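Local coordinates for protein D-alanyl transferase DltD (Enterococcus faecalis, PDB 6O93) that probably transfers D-alanine to lipoteichoic acid at the membrane of a Gram-positive bacterium, as part of cell wall biogenesis, at residues 11-16 and 32-37; 137-142 and 378-383; 221-226 and 354-359. All coordinates share one frame; numbering follows the deposited sequence.

Contact 1: 11-16 and 32-37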
loop_
_atom_site.group_PDB
_atom_site.type_symbol
_atom_site.label_atom_id
_atom_site.label_comp_id
_atom_site.label_asym_id
_atom_site.label_seq_id
_atom_site.Cartn_x
_atom_site.Cartn_y
_atom_site.Cartn_z
ATOM N N LYS A 11 -15.447 7.323 17.027
ATOM C CA LYS A 11 -16.282 6.922 15.899
ATOM C C LYS A 11 -15.673 7.362 14.570
ATOM O O LYS A 11 -15.737 6.626 13.579
ATOM C CB LYS A 11 -17.692 7.493 16.077
ATOM C CG LYS A 11 -18.567 7.468 14.829
ATOM C CD LYS A 11 -18.785 6.060 14.288
ATOM C CE LYS A 11 -19.712 5.248 15.174
ATOM N NZ LYS A 11 -20.260 4.068 14.448
ATOM N N THR A 12 -15.078 8.558 14.526
ATOM C CA THR A 12 -14.480 9.037 13.282
ATOM C C THR A 12 -13.334 8.132 12.840
ATOM O O THR A 12 -13.250 7.743 11.668
ATOM C CB THR A 12 -13.992 10.477 13.446
ATOM O OG1 THR A 12 -15.112 11.350 13.639
ATOM C CG2 THR A 12 -13.218 10.926 12.210
ATOM N N LEU A 13 -12.436 7.786 13.766
ATOM C CA LEU A 13 -11.327 6.902 13.420
ATOM C C LEU A 13 -11.835 5.542 12.959
ATOM O O LEU A 13 -11.322 4.976 11.985
ATOM C CB LEU A 13 -10.384 6.746 14.614
ATOM C CG LEU A 13 -9.794 8.037 15.192
ATOM C CD1 LEU A 13 -8.840 7.726 16.334
ATOM C CD2 LEU A 13 -9.092 8.855 14.119
ATOM N N LYS A 14 -12.848 5.000 13.640
ATOM C CA LYS A 14 -13.408 3.716 13.233
ATOM C C LYS A 14 -14.006 3.795 11.834
ATOM O O LYS A 14 -13.785 2.905 11.003
ATOM C CB LYS A 14 -14.463 3.261 14.240
ATOM C CG LYS A 14 -15.166 1.968 13.854
ATOM C CD LYS A 14 -16.095 1.485 14.955
ATOM C CE LYS A 14 -16.722 0.149 14.593
ATOM N NZ LYS A 14 -17.547 -0.401 15.700
ATOM N N GLU A 15 -14.767 4.856 11.553
ATOM C CA GLU A 15 -15.399 4.994 10.246
ATOM C C GLU A 15 -14.365 5.184 9.145
ATOM O O GLU A 15 -14.521 4.648 8.041
ATOM C CB GLU A 15 -16.379 6.166 10.265
ATOM C CG GLU A 15 -17.589 5.927 11.149
ATOM C CD GLU A 15 -18.568 4.953 10.534
ATOM O OE1 GLU A 15 -18.806 5.044 9.311
ATOM O OE2 GLU A 15 -19.097 4.092 11.268
ATOM N N ALA A 16 -13.305 5.942 9.423
ATOM C CA ALA A 16 -12.282 6.210 8.418
ATOM C C ALA A 16 -11.365 5.019 8.169
ATOM O O ALA A 16 -10.746 4.945 7.101
ATOM C CB ALA A 16 -11.443 7.416 8.839
ATOM N N ASN A 32 -2.930 10.018 11.311
ATOM C CA ASN A 32 -1.883 10.040 12.329
ATOM C C ASN A 32 -2.447 9.721 13.706
ATOM O O ASN A 32 -1.825 8.988 14.483
ATOM C CB ASN A 32 -1.186 11.400 12.342
ATOM C CG ASN A 32 -0.411 11.669 11.067
ATOM O OD1 ASN A 32 -0.413 10.858 10.136
ATOM N ND2 ASN A 32 0.258 12.814 11.017
ATOM N N LYS A 33 -3.620 10.267 14.031
ATOM C CA LYS A 33 -4.235 9.978 15.321
ATOM C C LYS A 33 -4.569 8.497 15.447
ATOM O O LYS A 33 -4.351 7.891 16.502
ATOM C CB LYS A 33 -5.490 10.831 15.503
ATOM C CG LYS A 33 -6.144 10.712 16.876
ATOM C CD LYS A 33 -5.242 11.255 17.976
ATOM C CE LYS A 33 -5.948 11.268 19.324
ATOM N NZ LYS A 33 -5.063 11.782 20.409
ATOM N N ALA A 34 -5.086 7.894 14.376
ATOM C CA ALA A 34 -5.447 6.479 14.417
ATOM C C ALA A 34 -4.225 5.607 14.681
ATOM O O ALA A 34 -4.269 4.688 15.509
ATOM C CB ALA A 34 -6.122 6.078 13.106
ATOM N N VAL A 35 -3.123 5.878 13.980
ATOM C CA VAL A 35 -1.919 5.070 14.146
ATOM C C VAL A 35 -1.264 5.352 15.493
ATOM O O VAL A 35 -0.745 4.439 16.148
ATOM C CB VAL A 35 -0.948 5.320 12.977
ATOM C CG1 VAL A 35 0.368 4.594 13.203
ATOM C CG2 VAL A 35 -1.579 4.879 11.666
ATOM N N ALA A 36 -1.283 6.613 15.935
ATOM C CA ALA A 36 -0.677 6.957 17.217
ATOM C C ALA A 36 -1.393 6.281 18.380
ATOM O O ALA A 36 -0.787 6.058 19.434
ATOM C CB ALA A 36 -0.678 8.474 17.412
ATOM N N SER A 37 -2.675 5.946 18.209
ATOM C CA SER A 37 -3.432 5.321 19.288
ATOM C C SER A 37 -2.955 3.909 19.589
ATOM O O SER A 37 -3.219 3.402 20.683
ATOM C CB SER A 37 -4.923 5.288 18.941
ATOM O OG SER A 37 -5.195 4.314 17.948
#

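Contact 2: 137-142 and 378-383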
loop_
_atom_site.group_PDB
_atom_site.type_symbol
_atom_site.label_atom_id
_atom_site.label_comp_id
_atom_site.label_asym_id
_atom_site.label_seq_id
_atom_site.Cartn_x
_atom_site.Cartn_y
_atom_site.Cartn_z
ATOM N N LEU A 137 20.231 16.117 6.511
ATOM C CA LEU A 137 20.006 15.536 5.197
ATOM C C LEU A 137 20.465 14.084 5.175
ATOM O O LEU A 137 21.563 13.765 5.640
ATOM C CB LEU A 137 20.749 16.344 4.133
ATOM C CG LEU A 137 20.347 16.110 2.680
ATOM C CD1 LEU A 137 18.894 16.505 2.455
ATOM C CD2 LEU A 137 21.268 16.890 1.758
ATOM N N THR A 138 19.622 13.210 4.634
ATOM C CA THR A 138 19.953 11.807 4.448
ATOM C C THR A 138 19.902 11.463 2.965
ATOM O O THR A 138 19.340 12.205 2.152
ATOM C CB THR A 138 18.991 10.890 5.215
ATOM O OG1 THR A 138 17.687 10.959 4.623
ATOM C CG2 THR A 138 18.904 11.300 6.680
ATOM N N SER A 139 20.499 10.320 2.619
ATOM C CA SER A 139 20.435 9.844 1.240
ATOM C C SER A 139 18.993 9.630 0.804
ATOM O O SER A 139 18.639 9.895 -0.352
ATOM C CB SER A 139 21.237 8.550 1.091
ATOM O OG SER A 139 22.629 8.810 1.128
ATOM N N GLY A 140 18.144 9.148 1.713
ATOM C CA GLY A 140 16.739 8.985 1.385
ATOM C C GLY A 140 16.076 10.294 1.001
ATOM O O GLY A 140 15.271 10.343 0.070
ATOM N N ASP A 141 16.405 11.374 1.715
ATOM C CA ASP A 141 15.854 12.680 1.372
ATOM C C ASP A 141 16.283 13.103 -0.023
ATOM O O ASP A 141 15.496 13.696 -0.773
ATOM C CB ASP A 141 16.294 13.723 2.399
ATOM C CG ASP A 141 15.683 13.492 3.760
ATOM O OD1 ASP A 141 14.480 13.168 3.824
ATOM O OD2 ASP A 141 16.406 13.630 4.765
ATOM N N GLN A 142 17.532 12.809 -0.390
ATOM C CA GLN A 142 18.021 13.178 -1.713
ATOM C C GLN A 142 17.382 12.318 -2.793
ATOM O O GLN A 142 17.112 12.803 -3.898
ATOM C CB GLN A 142 19.543 13.062 -1.759
ATOM C CG GLN A 142 20.246 13.912 -0.716
ATOM C CD GLN A 142 21.751 13.918 -0.885
ATOM O OE1 GLN A 142 22.453 13.057 -0.350
ATOM N NE2 GLN A 142 22.256 14.892 -1.633
ATOM N N ILE A 378 19.825 -0.982 6.799
ATOM C CA ILE A 378 19.476 -0.295 5.563
ATOM C C ILE A 378 20.731 -0.068 4.738
ATOM O O ILE A 378 21.767 0.368 5.254
ATOM C CB ILE A 378 18.760 1.028 5.874
ATOM C CG1 ILE A 378 17.392 0.762 6.507
ATOM C CG2 ILE A 378 18.611 1.862 4.610
ATOM C CD1 ILE A 378 16.393 0.077 5.584
ATOM N N ASP A 379 20.639 -0.367 3.445
ATOM C CA ASP A 379 21.736 -0.187 2.499
ATOM C C ASP A 379 21.262 0.783 1.425
ATOM O O ASP A 379 20.407 0.434 0.604
ATOM C CB ASP A 379 22.160 -1.527 1.895
ATOM C CG ASP A 379 23.451 -1.434 1.106
ATOM O OD1 ASP A 379 23.767 -0.337 0.599
ATOM O OD2 ASP A 379 24.149 -2.463 0.991
ATOM N N ASP A 380 21.808 2.002 1.436
ATOM C CA ASP A 380 21.365 3.034 0.504
ATOM C C ASP A 380 21.582 2.640 -0.949
ATOM O O ASP A 380 20.958 3.228 -1.838
ATOM C CB ASP A 380 22.093 4.351 0.780
ATOM C CG ASP A 380 21.731 4.948 2.122
ATOM O OD1 ASP A 380 20.594 4.721 2.593
ATOM O OD2 ASP A 380 22.586 5.648 2.705
ATOM N N ARG A 381 22.452 1.663 -1.214
ATOM C CA ARG A 381 22.737 1.277 -2.590
ATOM C C ARG A 381 21.522 0.678 -3.286
ATOM O O ARG A 381 21.518 0.576 -4.517
ATOM C CB ARG A 381 23.915 0.303 -2.609
ATOM C CG ARG A 381 25.195 0.922 -2.052
ATOM C CD ARG A 381 26.344 -0.067 -1.974
ATOM N NE ARG A 381 26.031 -1.215 -1.128
ATOM C CZ ARG A 381 26.921 -2.121 -0.738
ATOM N NH1 ARG A 381 28.190 -2.015 -1.109
ATOM N NH2 ARG A 381 26.544 -3.135 0.030
ATOM N N PHE A 382 20.486 0.294 -2.536
ATOM C CA PHE A 382 19.242 -0.151 -3.150
ATOM C C PHE A 382 18.471 0.989 -3.810
ATOM O O PHE A 382 17.477 0.724 -4.494
ATOM C CB PHE A 382 18.356 -0.842 -2.111
ATOM C CG PHE A 382 18.785 -2.250 -1.782
ATOM C CD1 PHE A 382 18.532 -3.288 -2.664
ATOM C CD2 PHE A 382 19.432 -2.537 -0.588
ATOM C CE1 PHE A 382 18.922 -4.584 -2.368
ATOM C CE2 PHE A 382 19.824 -3.833 -0.286
ATOM C CZ PHE A 382 19.567 -4.855 -1.176
ATOM N N TYR A 383 18.895 2.242 -3.617
ATOM C CA TYR A 383 18.324 3.365 -4.352
ATOM C C TYR A 383 18.852 3.466 -5.776
ATOM O O TYR A 383 18.236 4.145 -6.605
ATOM C CB TYR A 383 18.632 4.684 -3.635
ATOM C CG TYR A 383 17.795 4.983 -2.408
ATOM C CD1 TYR A 383 16.411 4.878 -2.436
ATOM C CD2 TYR A 383 18.398 5.392 -1.224
ATOM C CE1 TYR A 383 15.650 5.167 -1.315
ATOM C CE2 TYR A 383 17.648 5.679 -0.102
ATOM C CZ TYR A 383 16.276 5.565 -0.152
ATOM O OH TYR A 383 15.528 5.849 0.964
HETATM O O HOH W 1 24.771 6.360 1.947
#

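Contact 3: 221-226 and 354-359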
loop_
_atom_site.group_PDB
_atom_site.type_symbol
_atom_site.label_atom_id
_atom_site.label_comp_id
_atom_site.label_asym_id
_atom_site.label_seq_id
_atom_site.Cartn_x
_atom_site.Cartn_y
_atom_site.Cartn_z
ATOM N N ASN A 221 -9.837 -23.505 9.335
ATOM C CA ASN A 221 -10.275 -24.527 8.388
ATOM C C ASN A 221 -11.755 -24.378 8.057
ATOM O O ASN A 221 -12.155 -24.518 6.894
ATOM C CB ASN A 221 -9.981 -25.918 8.948
ATOM C CG ASN A 221 -8.495 -26.221 9.000
ATOM O OD1 ASN A 221 -7.704 -25.626 8.264
ATOM N ND2 ASN A 221 -8.107 -27.148 9.867
ATOM N N GLU A 222 -12.584 -24.089 9.062
ATOM C CA GLU A 222 -13.995 -23.827 8.801
ATOM C C GLU A 222 -14.157 -22.632 7.868
ATOM O O GLU A 222 -14.925 -22.682 6.900
ATOM C CB GLU A 222 -14.735 -23.587 10.119
ATOM C CG GLU A 222 -16.239 -23.379 9.969
ATOM C CD GLU A 222 -16.912 -23.013 11.282
ATOM O OE1 GLU A 222 -16.195 -22.744 12.269
ATOM O OE2 GLU A 222 -18.159 -22.991 11.327
ATOM N N LEU A 223 -13.428 -21.549 8.144
ATOM C CA LEU A 223 -13.523 -20.354 7.312
ATOM C C LEU A 223 -12.999 -20.613 5.904
ATOM O O LEU A 223 -13.574 -20.124 4.923
ATOM C CB LEU A 223 -12.755 -19.204 7.966
ATOM C CG LEU A 223 -13.321 -18.715 9.301
ATOM C CD1 LEU A 223 -12.296 -17.875 10.048
ATOM C CD2 LEU A 223 -14.601 -17.921 9.085
ATOM N N ASP A 224 -11.908 -21.372 5.782
ATOM C CA ASP A 224 -11.346 -21.655 4.464
ATOM C C ASP A 224 -12.357 -22.383 3.589
ATOM O O ASP A 224 -12.535 -22.040 2.413
ATOM C CB ASP A 224 -10.065 -22.480 4.607
ATOM C CG ASP A 224 -9.124 -22.320 3.421
ATOM O OD1 ASP A 224 -9.213 -21.295 2.714
ATOM O OD2 ASP A 224 -8.292 -23.224 3.195
ATOM N N GLN A 225 -13.034 -23.390 4.148
ATOM C CA GLN A 225 -14.068 -24.099 3.403
ATOM C C GLN A 225 -15.248 -23.188 3.091
ATOM O O GLN A 225 -15.797 -23.229 1.983
ATOM C CB GLN A 225 -14.533 -25.323 4.192
ATOM C CG GLN A 225 -13.470 -26.401 4.351
ATOM C CD GLN A 225 -13.915 -27.531 5.262
ATOM O OE1 GLN A 225 -14.757 -27.342 6.141
ATOM N NE2 GLN A 225 -13.351 -28.717 5.052
ATOM N N LEU A 226 -15.657 -22.360 4.056
ATOM C CA LEU A 226 -16.770 -21.445 3.823
ATOM C C LEU A 226 -16.431 -20.437 2.731
ATOM O O LEU A 226 -17.296 -20.063 1.929
ATOM C CB LEU A 226 -17.137 -20.728 5.122
ATOM C CG LEU A 226 -18.306 -19.743 5.047
ATOM C CD1 LEU A 226 -19.606 -20.475 4.752
ATOM C CD2 LEU A 226 -18.418 -18.947 6.337
ATOM N N GLY A 354 -7.672 -15.638 -0.280
ATOM C CA GLY A 354 -6.416 -14.911 -0.182
ATOM C C GLY A 354 -6.361 -14.022 1.046
ATOM O O GLY A 354 -5.377 -14.030 1.793
ATOM N N TRP A 355 -7.419 -13.241 1.273
ATOM C CA TRP A 355 -7.453 -12.383 2.453
ATOM C C TRP A 355 -7.489 -13.206 3.735
ATOM O O TRP A 355 -6.871 -12.827 4.737
ATOM C CB TRP A 355 -8.654 -11.443 2.384
ATOM C CG TRP A 355 -8.403 -10.233 1.544
ATOM C CD1 TRP A 355 -9.064 -9.871 0.408
ATOM C CD2 TRP A 355 -7.410 -9.224 1.771
ATOM N NE1 TRP A 355 -8.549 -8.696 -0.086
ATOM C CE2 TRP A 355 -7.532 -8.279 0.734
ATOM C CE3 TRP A 355 -6.432 -9.028 2.751
ATOM C CZ2 TRP A 355 -6.714 -7.156 0.648
ATOM C CZ3 TRP A 355 -5.622 -7.910 2.666
ATOM C CH2 TRP A 355 -5.768 -6.989 1.622
ATOM N N LEU A 356 -8.206 -14.332 3.728
ATOM C CA LEU A 356 -8.203 -15.211 4.893
ATOM C C LEU A 356 -6.788 -15.662 5.229
ATOM O O LEU A 356 -6.387 -15.657 6.399
ATOM C CB LEU A 356 -9.103 -16.423 4.645
ATOM C CG LEU A 356 -9.213 -17.412 5.810
ATOM C CD1 LEU A 356 -9.960 -16.781 6.984
ATOM C CD2 LEU A 356 -9.886 -18.702 5.368
ATOM N N ALA A 357 -6.018 -16.062 4.213
ATOM C CA ALA A 357 -4.634 -16.460 4.445
ATOM C C ALA A 357 -3.803 -15.286 4.945
ATOM O O ALA A 357 -3.008 -15.432 5.881
ATOM C CB ALA A 357 -4.033 -17.037 3.163
ATOM N N VAL A 358 -3.973 -14.111 4.334
ATOM C CA VAL A 358 -3.255 -12.927 4.796
ATOM C C VAL A 358 -3.656 -12.592 6.225
ATOM O O VAL A 358 -2.806 -12.283 7.070
ATOM C CB VAL A 358 -3.510 -11.741 3.845
ATOM C CG1 VAL A 358 -2.990 -10.449 4.457
ATOM C CG2 VAL A 358 -2.858 -11.991 2.495
ATOM N N ASP A 359 -4.955 -12.656 6.519
ATOM C CA ASP A 359 -5.434 -12.336 7.860
ATOM C C ASP A 359 -4.761 -13.206 8.916
ATOM O O ASP A 359 -4.416 -12.723 10.000
ATOM C CB ASP A 359 -6.952 -12.504 7.925
ATOM C CG ASP A 359 -7.509 -12.201 9.298
ATOM O OD1 ASP A 359 -7.665 -11.002 9.625
ATOM O OD2 ASP A 359 -7.781 -13.160 10.050
#

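Contact 1: 11-16 and 32-37
An apolar contact between two short helices near the N-terminus brings Leu13 of helix 10-17 against Lys33 and Ala34 of helix 29-36, beside one end of the central sheet. The CA atoms of Leu13 and Ala34 lie 6.0 Å apart, close enough for one branched side chain to bridge the gap. Leu13 has CG anti to its carbonyl carbon (chi1 -57°), and both methyls of the branch reach the second helix. Its CD1 rests over the backbone of that helix, 4.1 Å from Ala34 CA, and touches the aliphatic root of Lys33 at CG, also at 4.1 Å. The other branch, Leu13 CD2, meets both N (4.1 Å) and CB (4.2 Å) of Ala34. Lys33 starts out in the direction of helix 10-17 but bends at chi2 (65°), which leads its amino end away; the methylenes near the backbone make the contact, and the Lys33 side chain also touches Thr8.

Helix 29-36 leads directly into strand 40-44 of the five-stranded parallel sheet, in the alpha/beta architecture of the SGNH hydrolase clan to which DltD belongs. Tyr40 at the start of that strand touches both Leu13 and Ala34, while Phe71 of the outermost strand 69-73 lies against Ala34 and Ala16. The two helices thus share aromatic neighbours in the sheet.

At the end of segment 32-37, Ser37 directs its hydroxyl back to the helix. Ser37 OG donates to Ala34 O at 2.6 Å, from a position 28° out of the carbonyl plane. Ser37 OG in turn accepts from the backbone N of Lys39, an ST turn that carries the chain toward strand 40-44.

Contact 2: 137-142 and 378-383
Ser139 and Gly140, in the first turn of helix 139-148, meet Asp380 and Tyr383 of a 3-10 turn in the C-terminal part of the chain. A capping box opens the helix: Thr138 OG1 accepts from Asp141 N at 3.2 Å, and Asp141 OD2 accepts in return from Thr138 N. Both bonds stay within the helix start and fix the turn that faces the 3-10 segment.

Polar groups approach at one end of the contact. Ser139 OG lies 3.5 Å from Asp380 OD2, and the same carboxylate oxygen also packs on Ser139 CB.

Van der Waals contact dominates at the other end. The Tyr383 ring comes obliquely against the backbone of Gly140, whose CA lies 3.4 Å from Tyr383 OH and 3.7 Å from CE2. Tyr143, one turn further on, stacks with the same ring, and Tyr383 OH is hydrogen-bonded to Glu281 of helix 272-285.

Ahead of the 3-10 turn, Asp379 OD1 forms an Asx turn with Arg381 N. The arginine then grips this carboxylate side-on: NE meets OD1, and Arg381 NH2 reaches the syn lone pair of Asp379 OD2 at 2.7 Å.

Contact 3: 221-226 and 354-359
Leu223 and Asp224, successive residues of helix 220-233, receive the forked end of Leu356 from helix 352-367. Leu223 comes first, pointing at the partner helix, and its side chain crosses that of Leu356 at about a right angle. Leu223 CB does most of the touching, 3.8 Å from Leu356 CD1, with Leu223 CD1 adding a methyl-to-methyl contact to Leu356 CD1 at 4.0 Å. The backbone takes part as well, since Leu223 C lies 3.7 Å from Leu356 CD2.

Asp224 follows and shares the other branch with Leu223. Leu356 CD2 presses on the helix backbone here, 3.4 Å from Asp224 N, while the aspartate side chain crosses it at a slant: Asp224 OD1 is 3.8 Å from Leu356 CD2. CG of Leu356 stands anti to its backbone N (chi1 -179°), an extended course that carries both methyls across the gap; CD1 stays on Leu223, and CD2 straddles the Leu223-Asp224 peptide. The carboxylate itself finds its main partner about one turn before Leu356, for Asp224 OD1 makes a salt bridge with Arg353 NE. This salt bridge from helix 220-233 to the first turn of helix 352-367 accompanies the apolar contact.

Leu223 is backed by Leu214 and Tyr218 in the loop preceding its helix. Leu356 also packs on Leu60 of helix 57-63, and Asp359, one turn along, touches that helix and forms a salt bridge with Arg66, just ahead of strand 69-73. Helix 352-367 thereby packs against both helix 220-233, in the long region between strands 98-102 and 289-294, and helix 57-63, which joins strands 40-44 and 69-73.

The three contacts are separate, with no atoms in touch. Contact 1 is complete before the others begin, whereas both segments of contact 3 fall in the chain between segments 137-142 and 378-383, which meet in contact 2. Contacts 2 and 3 lie on opposite sides of the chain's centre, with their centres 39 Å apart; contact 1 lies 27 Å from contact 3 and 31 Å from contact 2, centre to centre. Sodium binds at Ser46, Glu48 and Ser104. Ser47, His349 and Asp346 are arranged like a Ser-His-Asp triad, probably catalytic as in the SGNH clan; helix 352-367 of contact 3 starts just after His349.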